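Local coordinates for guanylate kinase (Coxiella burnetii, PDB 3TR0), which probably catalyses transfer of a phosphate group from ATP to GMP, giving GDP and ADP, at residues N5-F10 with G97-L102; S13-A18 with E156-Y161; S39-P44 with V53-I58. One frame throughout, in Å; residues are numbered along the deposited sequence.

Contact 1. Residues N5-F10 with G97-L102; sequences NKANLF and GRDVLL
Asp99 brings its carboxylate to the edge of the Phe10 ring, OD1 standing 3.7 Å from CE2 and the two planes 80° apart, the oxygen facing the ring's weakly positive rim. The same OD1 accepts the backbone N-H of Asn8 through its anti lone pair (N to OD1 2.8 Å). With chi1 at -60°, CG of Asp99 lies beside its own backbone N, where OD1 can meet both Asn8 N and the Phe10 rim. OD2 forms a salt bridge with Arg188, which would help to stabilise this buried charge.

Beyond this pair the backbones run as neighbouring parallel strands of the five-stranded sheet of the P-loop NTPase fold, 9-13 central and 99-103 beside it. Phe10 bonds to the residues before and after its partner Leu101, N to Val100 O at 2.9 Å and O to Leu102 N at 2.9 Å, while Asn8 O takes the N-H of Val100. On one face Leu9 and Val100 run alongside one another in the same direction, with CD2 of Leu9 3.8 Å from CB of Val100; helix 87-95 covers both through Val90 and Trp89. On the other, CD2 of Leu101 meets CB of Phe10 at 3.8 Å. Before the strands pair, Ala7 CB, its whole side chain, fits against Arg98 O at 3.3 Å, and Gly97, whose positive phi suits glycine, ends helix 87-95 in a Schellman motif.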
loop_
_atom_site.group_PDB
_atom_site.type_symbol
_atom_site.label_atom_id
_atom_site.label_comp_id
_atom_site.label_asym_id
_atom_site.label_seq_id
_atom_site.Cartn_x
_atom_site.Cartn_y
_atom_site.Cartn_z
ATOM N N ASN A 5 -15.510 -2.853 5.188
ATOM C CA ASN A 5 -16.807 -2.716 4.534
ATOM C C ASN A 5 -16.767 -1.835 3.286
ATOM O O ASN A 5 -17.790 -1.307 2.851
ATOM C CB ASN A 5 -17.869 -2.220 5.520
ATOM C CG ASN A 5 -17.360 -1.113 6.419
ATOM O OD1 ASN A 5 -16.450 -0.370 6.053
ATOM N ND2 ASN A 5 -17.942 -1.001 7.607
ATOM N N LYS A 6 -15.574 -1.667 2.723
ATOM C CA LYS A 6 -15.440 -1.147 1.371
ATOM C C LYS A 6 -14.519 -2.093 0.617
ATOM O O LYS A 6 -13.354 -1.784 0.361
ATOM C CB LYS A 6 -14.890 0.277 1.348
ATOM C CG LYS A 6 -14.962 0.917 -0.033
ATOM C CD LYS A 6 -14.777 2.420 0.027
ATOM C CE LYS A 6 -14.838 3.044 -1.361
ATOM N NZ LYS A 6 -13.700 2.617 -2.214
ATOM N N ALA A 7 -15.060 -3.256 0.282
ATOM C CA ALA A 7 -14.281 -4.345 -0.285
ATOM C C ALA A 7 -13.766 -4.000 -1.672
ATOM O O ALA A 7 -14.368 -3.207 -2.391
ATOM C CB ALA A 7 -15.122 -5.619 -0.329
ATOM N N ASN A 8 -12.651 -4.613 -2.046
ATOM C CA ASN A 8 -12.007 -4.303 -3.309
ATOM C C ASN A 8 -11.655 -5.589 -4.041
ATOM O O ASN A 8 -11.706 -6.678 -3.462
ATOM C CB ASN A 8 -10.741 -3.476 -3.050
ATOM C CG ASN A 8 -10.315 -2.651 -4.254
ATOM O OD1 ASN A 8 -10.853 -2.796 -5.347
ATOM N ND2 ASN A 8 -9.341 -1.775 -4.049
ATOM N N LEU A 9 -11.315 -5.457 -5.316
ATOM C CA LEU A 9 -10.795 -6.571 -6.094
ATOM C C LEU A 9 -9.274 -6.482 -6.159
ATOM O O LEU A 9 -8.720 -5.415 -6.392
ATOM C CB LEU A 9 -11.368 -6.541 -7.509
ATOM C CG LEU A 9 -12.896 -6.551 -7.625
ATOM C CD1 LEU A 9 -13.305 -6.493 -9.089
ATOM C CD2 LEU A 9 -13.472 -7.787 -6.953
ATOM N N PHE A 10 -8.608 -7.610 -5.951
ATOM C CA PHE A 10 -7.162 -7.667 -6.037
ATOM C C PHE A 10 -6.771 -8.639 -7.128
ATOM O O PHE A 10 -6.929 -9.848 -6.973
ATOM C CB PHE A 10 -6.560 -8.090 -4.697
ATOM C CG PHE A 10 -6.739 -7.068 -3.611
ATOM C CD1 PHE A 10 -5.808 -6.062 -3.432
ATOM C CD2 PHE A 10 -7.854 -7.097 -2.788
ATOM C CE1 PHE A 10 -5.972 -5.117 -2.438
ATOM C CE2 PHE A 10 -8.021 -6.155 -1.796
ATOM C CZ PHE A 10 -7.082 -5.159 -1.623
ATOM N N GLY A 97 -18.765 -7.611 2.260
ATOM C CA GLY A 97 -17.643 -6.892 2.834
ATOM C C GLY A 97 -16.326 -7.643 2.734
ATOM O O GLY A 97 -15.365 -7.316 3.426
ATOM N N ARG A 98 -16.281 -8.651 1.871
ATOM C CA ARG A 98 -15.069 -9.444 1.679
ATOM C C ARG A 98 -14.344 -9.023 0.408
ATOM O O ARG A 98 -14.957 -8.902 -0.654
ATOM C CB ARG A 98 -15.406 -10.935 1.566
ATOM C CG ARG A 98 -16.111 -11.538 2.762
ATOM C CD ARG A 98 -16.273 -13.041 2.568
ATOM N NE ARG A 98 -17.113 -13.646 3.595
ATOM C CZ ARG A 98 -18.414 -13.867 3.455
ATOM N NH1 ARG A 98 -19.025 -13.538 2.326
ATOM N NH2 ARG A 98 -19.104 -14.424 4.443
ATOM N N ASP A 99 -13.038 -8.802 0.519
ATOM C CA ASP A 99 -12.213 -8.552 -0.651
ATOM C C ASP A 99 -12.142 -9.820 -1.483
ATOM O O ASP A 99 -12.331 -10.920 -0.967
ATOM C CB ASP A 99 -10.813 -8.101 -0.233
ATOM C CG ASP A 99 -10.844 -6.830 0.586
ATOM O OD1 ASP A 99 -11.244 -5.787 0.027
ATOM O OD2 ASP A 99 -10.488 -6.876 1.783
ATOM N N VAL A 100 -11.887 -9.667 -2.774
ATOM C CA VAL A 100 -11.842 -10.818 -3.662
ATOM C C VAL A 100 -10.533 -10.844 -4.420
ATOM O O VAL A 100 -10.103 -9.831 -4.967
ATOM C CB VAL A 100 -12.992 -10.804 -4.672
ATOM C CG1 VAL A 100 -12.808 -11.924 -5.700
ATOM C CG2 VAL A 100 -14.335 -10.949 -3.951
ATOM N N LEU A 101 -9.904 -12.012 -4.441
ATOM C CA LEU A 101 -8.691 -12.217 -5.217
ATOM C C LEU A 101 -9.042 -12.800 -6.573
ATOM O O LEU A 101 -9.763 -13.795 -6.659
ATOM C CB LEU A 101 -7.750 -13.160 -4.476
ATOM C CG LEU A 101 -7.056 -12.527 -3.273
ATOM C CD1 LEU A 101 -6.627 -13.582 -2.277
ATOM C CD2 LEU A 101 -5.871 -11.709 -3.744
ATOM N N LEU A 102 -8.541 -12.171 -7.629
ATOM C CA LEU A 102 -8.761 -12.670 -8.982
ATOM C C LEU A 102 -7.436 -13.113 -9.591
ATOM O O LEU A 102 -6.574 -12.287 -9.894
ATOM C CB LEU A 102 -9.409 -11.593 -9.856
ATOM C CG LEU A 102 -10.762 -11.034 -9.391
ATOM C CD1 LEU A 102 -11.182 -9.848 -10.252
ATOM C CD2 LEU A 102 -11.814 -12.115 -9.421
#

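Contact 2. Residues S13-A18 with E156-Y161; sequences SAPSGA and EEMAHY. With SO4 (sulfate ion), chain B.
Pro15 and Met158 (present as selenomethionine) cross at about a right angle, with CG of Met158 3.8 Å and its SE 3.9 Å from CG of Pro15. Of the flat groups beside them, the His160 ring has Glu157 O at its edge, in plane, and stacks with Trp106; the Tyr161 ring has Met158 O at its edge, again in plane. A long, unbranched methionine chain suits the rigid apolar ring of Pro15, and Phe123, Pro126 and Leu132 pack around both residues.

Ser13 ends strand 9-13, and residues from Ala14 on begin the P-loop (Walker A), which is predicted to bind ATP, ahead of helix 20-30. Pro15 begins a type II turn in which Gly17 takes the positive phi that suits glycine. Gly17 N holds sulfate O2 at 2.9 Å in a nearly straight bond, and Ala18 N makes a weaker one to O3. The amides of Gly19, Lys20 and Thr21 join them, as does Arg139; the sulfate, probably from the crystallisation liquor, sits where a nucleotide phosphate would be expected.

Glu157 reaches the loop differently. Its CG, anti to the backbone N (chi1 -177°), passes 4.1 Å from Pro15 N, and a bend at chi2 (85°) turns CD out of the extended line. A water bridges the two segments, 3.0 Å from Glu157 OE2, and accepts the N-H of Ala14 at 3.1 Å. OE2 also has a weak bond from Trp106 N. Across the dimer, Met158 packs on Leu205 of the second subunit.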
loop_
_atom_site.group_PDB
_atom_site.type_symbol
_atom_site.label_atom_id
_atom_site.label_comp_id
_atom_site.label_asym_id
_atom_site.label_seq_id
_atom_site.Cartn_x
_atom_site.Cartn_y
_atom_site.Cartn_z
ATOM N N SER A 13 -1.638 -11.490 -11.354
ATOM C CA SER A 13 -1.251 -12.059 -12.647
ATOM C C SER A 13 0.210 -12.479 -12.643
ATOM O O SER A 13 1.028 -11.903 -11.929
ATOM C CB SER A 13 -1.505 -11.065 -13.784
ATOM O OG SER A 13 -2.856 -10.632 -13.801
ATOM N N ALA A 14 0.529 -13.494 -13.444
ATOM C CA ALA A 14 1.890 -14.000 -13.526
ATOM C C ALA A 14 2.007 -14.997 -14.671
ATOM O O ALA A 14 1.015 -15.603 -15.075
ATOM C CB ALA A 14 2.294 -14.655 -12.213
ATOM N N PRO A 15 3.221 -15.162 -15.207
ATOM C CA PRO A 15 3.406 -16.186 -16.236
ATOM C C PRO A 15 3.217 -17.563 -15.610
ATOM O O PRO A 15 3.427 -17.712 -14.406
ATOM C CB PRO A 15 4.860 -15.981 -16.677
ATOM C CG PRO A 15 5.526 -15.306 -15.514
ATOM C CD PRO A 15 4.463 -14.417 -14.926
ATOM N N SER A 16 2.806 -18.545 -16.404
ATOM C CA SER A 16 2.681 -19.906 -15.901
ATOM C C SER A 16 4.029 -20.369 -15.359
ATOM O O SER A 16 5.070 -20.107 -15.960
ATOM C CB SER A 16 2.187 -20.851 -17.003
ATOM O OG SER A 16 0.881 -20.496 -17.428
ATOM N N GLY A 17 4.006 -21.037 -14.212
ATOM C CA GLY A 17 5.223 -21.539 -13.599
ATOM C C GLY A 17 5.862 -20.578 -12.613
ATOM O O GLY A 17 6.960 -20.831 -12.118
ATOM N N ALA A 18 5.184 -19.473 -12.321
ATOM C CA ALA A 18 5.736 -18.474 -11.408
ATOM C C ALA A 18 5.411 -18.768 -9.947
ATOM O O ALA A 18 5.936 -18.113 -9.049
ATOM C CB ALA A 18 5.261 -17.077 -11.788
ATOM N N GLU A 156 5.476 -13.133 -23.170
ATOM C CA GLU A 156 4.490 -12.186 -23.670
ATOM C C GLU A 156 3.595 -11.708 -22.536
ATOM O O GLU A 156 3.176 -10.550 -22.507
ATOM C CB GLU A 156 3.644 -12.826 -24.773
ATOM C CG GLU A 156 4.445 -13.281 -25.980
ATOM C CD GLU A 156 3.581 -13.951 -27.030
ATOM O OE1 GLU A 156 2.380 -14.172 -26.761
ATOM O OE2 GLU A 156 4.100 -14.256 -28.124
ATOM N N GLU A 157 3.297 -12.608 -21.603
ATOM C CA GLU A 157 2.560 -12.234 -20.407
ATOM C C GLU A 157 3.384 -11.226 -19.615
ATOM O O GLU A 157 2.863 -10.224 -19.132
ATOM C CB GLU A 157 2.264 -13.463 -19.542
ATOM C CG GLU A 157 1.432 -13.173 -18.289
ATOM C CD GLU A 157 -0.064 -13.164 -18.562
ATOM O OE1 GLU A 157 -0.460 -13.484 -19.702
ATOM O OE2 GLU A 157 -0.845 -12.844 -17.638
HETATM N N MSE A 158 4.682 -11.488 -19.493
HETATM C CA MSE A 158 5.544 -10.637 -18.674
HETATM C C MSE A 158 5.771 -9.250 -19.275
HETATM O O MSE A 158 6.008 -8.291 -18.548
HETATM C CB MSE A 158 6.873 -11.332 -18.371
HETATM C CG MSE A 158 6.831 -12.161 -17.098
HETATM SE SE MSE A 158 8.485 -13.111 -16.760
HETATM C CE MSE A 158 8.530 -14.211 -18.369
ATOM N N ALA A 159 5.685 -9.144 -20.597
ATOM C CA ALA A 159 5.821 -7.851 -21.256
ATOM C C ALA A 159 4.702 -6.898 -20.842
ATOM O O ALA A 159 4.803 -5.687 -21.042
ATOM C CB ALA A 159 5.838 -8.023 -22.763
ATOM N N HIS A 160 3.638 -7.446 -20.262
ATOM C CA HIS A 160 2.500 -6.635 -19.823
ATOM C C HIS A 160 2.615 -6.149 -18.379
ATOM O O HIS A 160 1.660 -5.585 -17.841
ATOM C CB HIS A 160 1.186 -7.406 -19.991
ATOM C CG HIS A 160 0.783 -7.609 -21.419
ATOM N ND1 HIS A 160 0.074 -6.667 -22.131
ATOM C CD2 HIS A 160 0.994 -8.643 -22.268
ATOM C CE1 HIS A 160 -0.138 -7.111 -23.358
ATOM N NE2 HIS A 160 0.412 -8.308 -23.467
ATOM N N TYR A 161 3.770 -6.358 -17.754
ATOM C CA TYR A 161 3.928 -6.029 -16.336
ATOM C C TYR A 161 3.720 -4.542 -16.058
ATOM O O TYR A 161 3.396 -4.157 -14.938
ATOM C CB TYR A 161 5.302 -6.457 -15.821
ATOM C CG TYR A 161 6.413 -5.489 -16.183
ATOM C CD1 TYR A 161 7.139 -5.648 -17.352
ATOM C CD2 TYR A 161 6.718 -4.407 -15.361
ATOM C CE1 TYR A 161 8.149 -4.765 -17.694
ATOM C CE2 TYR A 161 7.729 -3.516 -15.698
ATOM C CZ TYR A 161 8.438 -3.704 -16.868
ATOM O OH TYR A 161 9.448 -2.834 -17.221
HETATM S S SO4 B . 1.709 -20.821 -11.423
HETATM O O1 SO4 B . 0.492 -20.942 -10.629
HETATM O O2 SO4 B . 1.505 -21.423 -12.733
HETATM O O3 SO4 B . 2.058 -19.406 -11.596
HETATM O O4 SO4 B . 2.796 -21.528 -10.757
HETATM O O HOH W 1 -1.625 -14.640 -15.368
#

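Contact 3. Residues S39-P44 with V53-I58; sequences SHTTRP and VDYFFI. With 5GP (guanosine-5'-monophosphate), chain D.
His40 and Phe56 stack their rings in an offset fashion, centroids 4.8 Å apart and planes at 26°, and CB of Phe56 adds a CH-pi contact over the imidazole face. Ile58 extends this face with its CD1 near CD2 of His40, and Met66 of helix 60-69 packs on both His40 and Ile58. On the other side of the pair, CG2 of Thr41 sits over one face of the Tyr55 ring, 3.5 Å from CG. Chi1 of -173° sends OG1 of Thr41 anti to the backbone N, leaving CG2 between N and the carbonyl carbon. CB of Tyr55 in turn lies over the centre of the Phe57 ring.

Backbone hydrogen bonds join the segments as short parallel strands. Phe56 N gives to Ser39 O at 2.8 Å, Phe56 O takes the N-H of Thr41, and Ile58 N gives to Thr41 O at 3.1 Å. Where the chains diverge, a water bridges Arg43 O and Ile58 O. Thr41 OG1 also accepts Arg43 N, an ST turn, and has a second partner in His82.

Polar contacts with GMP come from both segments. Ser39 OG donates to the guanine O6 at 2.6 Å. Tyr55 OH, at 2.8 Å, and Arg43 NH2, at 2.9 Å, share phosphate oxygen O1P, while Arg43 NE reaches O2P. The guanidinium stands nearly perpendicular to the Tyr55 ring, and a salt bridge from NH1 to Asp49 helps to fix it. A long, forked cation thus grips two phosphate oxygens, and a short hydroxyl reads the base: this is one wall of the GMP-binding site of guanylate kinases, built on their small mixed sheet and completed by Glu74, Tyr83 and Asp105.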
loop_
_atom_site.group_PDB
_atom_site.type_symbol
_atom_site.label_atom_id
_atom_site.label_comp_id
_atom_site.label_asym_id
_atom_site.label_seq_id
_atom_site.Cartn_x
_atom_site.Cartn_y
_atom_site.Cartn_z
ATOM N N SER A 39 -12.486 -19.735 -10.916
ATOM C CA SER A 39 -12.843 -19.472 -12.306
ATOM C C SER A 39 -13.509 -20.653 -12.995
ATOM O O SER A 39 -13.365 -21.802 -12.574
ATOM C CB SER A 39 -11.595 -19.082 -13.108
ATOM O OG SER A 39 -11.012 -17.891 -12.591
ATOM N N HIS A 40 -14.239 -20.352 -14.063
ATOM C CA HIS A 40 -14.702 -21.366 -14.998
ATOM C C HIS A 40 -13.675 -21.473 -16.119
ATOM O O HIS A 40 -13.072 -20.472 -16.512
ATOM C CB HIS A 40 -16.069 -20.984 -15.572
ATOM C CG HIS A 40 -17.205 -21.166 -14.614
ATOM N ND1 HIS A 40 -17.486 -20.265 -13.607
ATOM C CD2 HIS A 40 -18.147 -22.135 -14.518
ATOM C CE1 HIS A 40 -18.542 -20.677 -12.930
ATOM N NE2 HIS A 40 -18.965 -21.810 -13.464
ATOM N N THR A 41 -13.465 -22.683 -16.627
ATOM C CA THR A 41 -12.513 -22.899 -17.708
ATOM C C THR A 41 -12.909 -24.083 -18.587
ATOM O O THR A 41 -13.526 -25.037 -18.120
ATOM C CB THR A 41 -11.090 -23.141 -17.171
ATOM O OG1 THR A 41 -10.166 -23.194 -18.265
ATOM C CG2 THR A 41 -11.025 -24.446 -16.399
ATOM N N THR A 42 -12.551 -24.006 -19.864
ATOM C CA THR A 42 -12.763 -25.110 -20.789
ATOM C C THR A 42 -11.493 -25.942 -20.875
ATOM O O THR A 42 -11.469 -26.992 -21.516
ATOM C CB THR A 42 -13.125 -24.615 -22.196
ATOM O OG1 THR A 42 -12.053 -23.817 -22.710
ATOM C CG2 THR A 42 -14.399 -23.787 -22.162
ATOM N N ARG A 43 -10.433 -25.461 -20.232
ATOM C CA ARG A 43 -9.177 -26.194 -20.190
ATOM C C ARG A 43 -9.441 -27.568 -19.585
ATOM O O ARG A 43 -10.059 -27.678 -18.529
ATOM C CB ARG A 43 -8.135 -25.418 -19.376
ATOM C CG ARG A 43 -6.709 -25.930 -19.538
ATOM C CD ARG A 43 -6.339 -26.883 -18.420
ATOM N NE ARG A 43 -5.991 -26.168 -17.200
ATOM C CZ ARG A 43 -6.082 -26.684 -15.979
ATOM N NH1 ARG A 43 -6.532 -27.920 -15.815
ATOM N NH2 ARG A 43 -5.730 -25.962 -14.926
ATOM N N PRO A 44 -8.988 -28.631 -20.262
ATOM C CA PRO A 44 -9.320 -29.976 -19.782
ATOM C C PRO A 44 -8.894 -30.198 -18.333
ATOM O O PRO A 44 -7.807 -29.782 -17.931
ATOM C CB PRO A 44 -8.532 -30.893 -20.727
ATOM C CG PRO A 44 -7.459 -30.025 -21.306
ATOM C CD PRO A 44 -8.060 -28.659 -21.403
ATOM N N VAL A 53 -12.541 -26.564 -6.713
ATOM C CA VAL A 53 -11.362 -26.235 -5.923
ATOM C C VAL A 53 -10.331 -25.508 -6.782
ATOM O O VAL A 53 -9.897 -24.405 -6.453
ATOM C CB VAL A 53 -10.722 -27.496 -5.314
ATOM C CG1 VAL A 53 -9.446 -27.135 -4.564
ATOM C CG2 VAL A 53 -11.713 -28.205 -4.393
ATOM N N ASP A 54 -9.944 -26.137 -7.886
ATOM C CA ASP A 54 -9.022 -25.529 -8.833
ATOM C C ASP A 54 -9.793 -24.658 -9.818
ATOM O O ASP A 54 -9.438 -23.506 -10.065
ATOM C CB ASP A 54 -8.244 -26.617 -9.572
ATOM C CG ASP A 54 -7.413 -27.469 -8.634
ATOM O OD1 ASP A 54 -6.245 -27.109 -8.384
ATOM O OD2 ASP A 54 -7.931 -28.489 -8.135
ATOM N N TYR A 55 -10.864 -25.221 -10.365
ATOM C CA TYR A 55 -11.726 -24.508 -11.294
ATOM C C TYR A 55 -13.098 -25.141 -11.260
ATOM O O TYR A 55 -13.283 -26.221 -10.697
ATOM C CB TYR A 55 -11.213 -24.640 -12.729
ATOM C CG TYR A 55 -9.978 -23.834 -13.070
ATOM C CD1 TYR A 55 -10.077 -22.502 -13.452
ATOM C CD2 TYR A 55 -8.722 -24.418 -13.049
ATOM C CE1 TYR A 55 -8.947 -21.765 -13.781
ATOM C CE2 TYR A 55 -7.591 -23.694 -13.375
ATOM C CZ TYR A 55 -7.709 -22.369 -13.739
ATOM O OH TYR A 55 -6.583 -21.650 -14.064
ATOM N N PHE A 56 -14.057 -24.460 -11.874
ATOM C CA PHE A 56 -15.282 -25.102 -12.292
ATOM C C PHE A 56 -15.027 -25.533 -13.722
ATOM O O PHE A 56 -14.979 -24.700 -14.627
ATOM C CB PHE A 56 -16.459 -24.130 -12.237
ATOM C CG PHE A 56 -16.819 -23.692 -10.846
ATOM C CD1 PHE A 56 -17.474 -24.557 -9.983
ATOM C CD2 PHE A 56 -16.517 -22.416 -10.406
ATOM C CE1 PHE A 56 -17.811 -24.158 -8.706
ATOM C CE2 PHE A 56 -16.851 -22.011 -9.132
ATOM C CZ PHE A 56 -17.503 -22.884 -8.280
ATOM N N PHE A 57 -14.829 -26.831 -13.923
ATOM C CA PHE A 57 -14.488 -27.329 -15.244
ATOM C C PHE A 57 -15.743 -27.573 -16.070
ATOM O O PHE A 57 -16.621 -28.339 -15.676
ATOM C CB PHE A 57 -13.649 -28.601 -15.136
ATOM C CG PHE A 57 -12.347 -28.410 -14.409
ATOM C CD1 PHE A 57 -11.205 -28.025 -15.093
ATOM C CD2 PHE A 57 -12.263 -28.620 -13.042
ATOM C CE1 PHE A 57 -10.007 -27.859 -14.428
ATOM C CE2 PHE A 57 -11.064 -28.456 -12.374
ATOM C CZ PHE A 57 -9.936 -28.077 -13.067
ATOM N N ILE A 58 -15.826 -26.902 -17.213
ATOM C CA ILE A 58 -16.974 -27.040 -18.098
ATOM C C ILE A 58 -16.514 -27.163 -19.545
ATOM O O ILE A 58 -15.325 -27.029 -19.832
ATOM C CB ILE A 58 -17.925 -25.841 -17.964
ATOM C CG1 ILE A 58 -17.175 -24.531 -18.214
ATOM C CG2 ILE A 58 -18.555 -25.822 -16.582
ATOM C CD1 ILE A 58 -18.076 -23.312 -18.235
HETATM P P 5GP D . -3.968 -22.873 -16.101
HETATM O O1P 5GP D . -4.537 -23.361 -14.792
HETATM O O2P 5GP D . -4.525 -23.447 -17.377
HETATM O O3P 5GP D . -2.467 -23.045 -16.063
HETATM O "O5'" 5GP D . -4.052 -21.285 -16.150
HETATM C "C5'" 5GP D . -3.821 -20.579 -17.357
HETATM C "C4'" 5GP D . -3.833 -19.091 -17.128
HETATM O "O4'" 5GP D . -5.154 -18.575 -17.389
HETATM C "C3'" 5GP D . -3.549 -18.643 -15.704
HETATM O "O3'" 5GP D . -2.165 -18.619 -15.399
HETATM C "C2'" 5GP D . -4.209 -17.271 -15.633
HETATM O "O2'" 5GP D . -3.330 -16.272 -16.128
HETATM C "C1'" 5GP D . -5.371 -17.417 -16.622
HETATM N N9 5GP D . -6.676 -17.534 -15.948
HETATM C C8 5GP D . -7.111 -18.463 -15.086
HETATM N N7 5GP D . -8.392 -18.170 -14.749
HETATM C C5 5GP D . -8.745 -17.045 -15.416
HETATM C C6 5GP D . -9.895 -16.266 -15.486
HETATM O O6 5GP D . -10.918 -16.560 -14.821
HETATM N N1 5GP D . -9.902 -15.186 -16.277
HETATM C C2 5GP D . -8.827 -14.838 -16.999
HETATM N N2 5GP D . -8.846 -13.742 -17.794
HETATM N N3 5GP D . -7.701 -15.571 -16.949
HETATM C C4 5GP D . -7.654 -16.671 -16.170
HETATM O O HOH W 2 -9.905 -20.725 -10.566
HETATM O O HOH W 3 -12.784 -27.925 -18.803
#

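From the N terminus, 5-10 leads into strand 9-13 of the central sheet, which runs directly into the P-loop at 13-18; only later does the chain meet the partners of either. Contact 3 closes first, a short connection between two parallel strands, 39-44 and 53-58, in the GMP-binding sheet. Contact 1 closes next, when 97-102 returns beside the first strand, and contact 2 last, when the end of helix 147-158 reaches the P-loop. Contact 3 therefore lies within the spans of both others, whereas contacts 1 and 2 cross along the chain. Centres of contacts 2 and 3 are about 20 Å apart, contact 2 at the predicted ATP site and contact 3 at the observed GMP site.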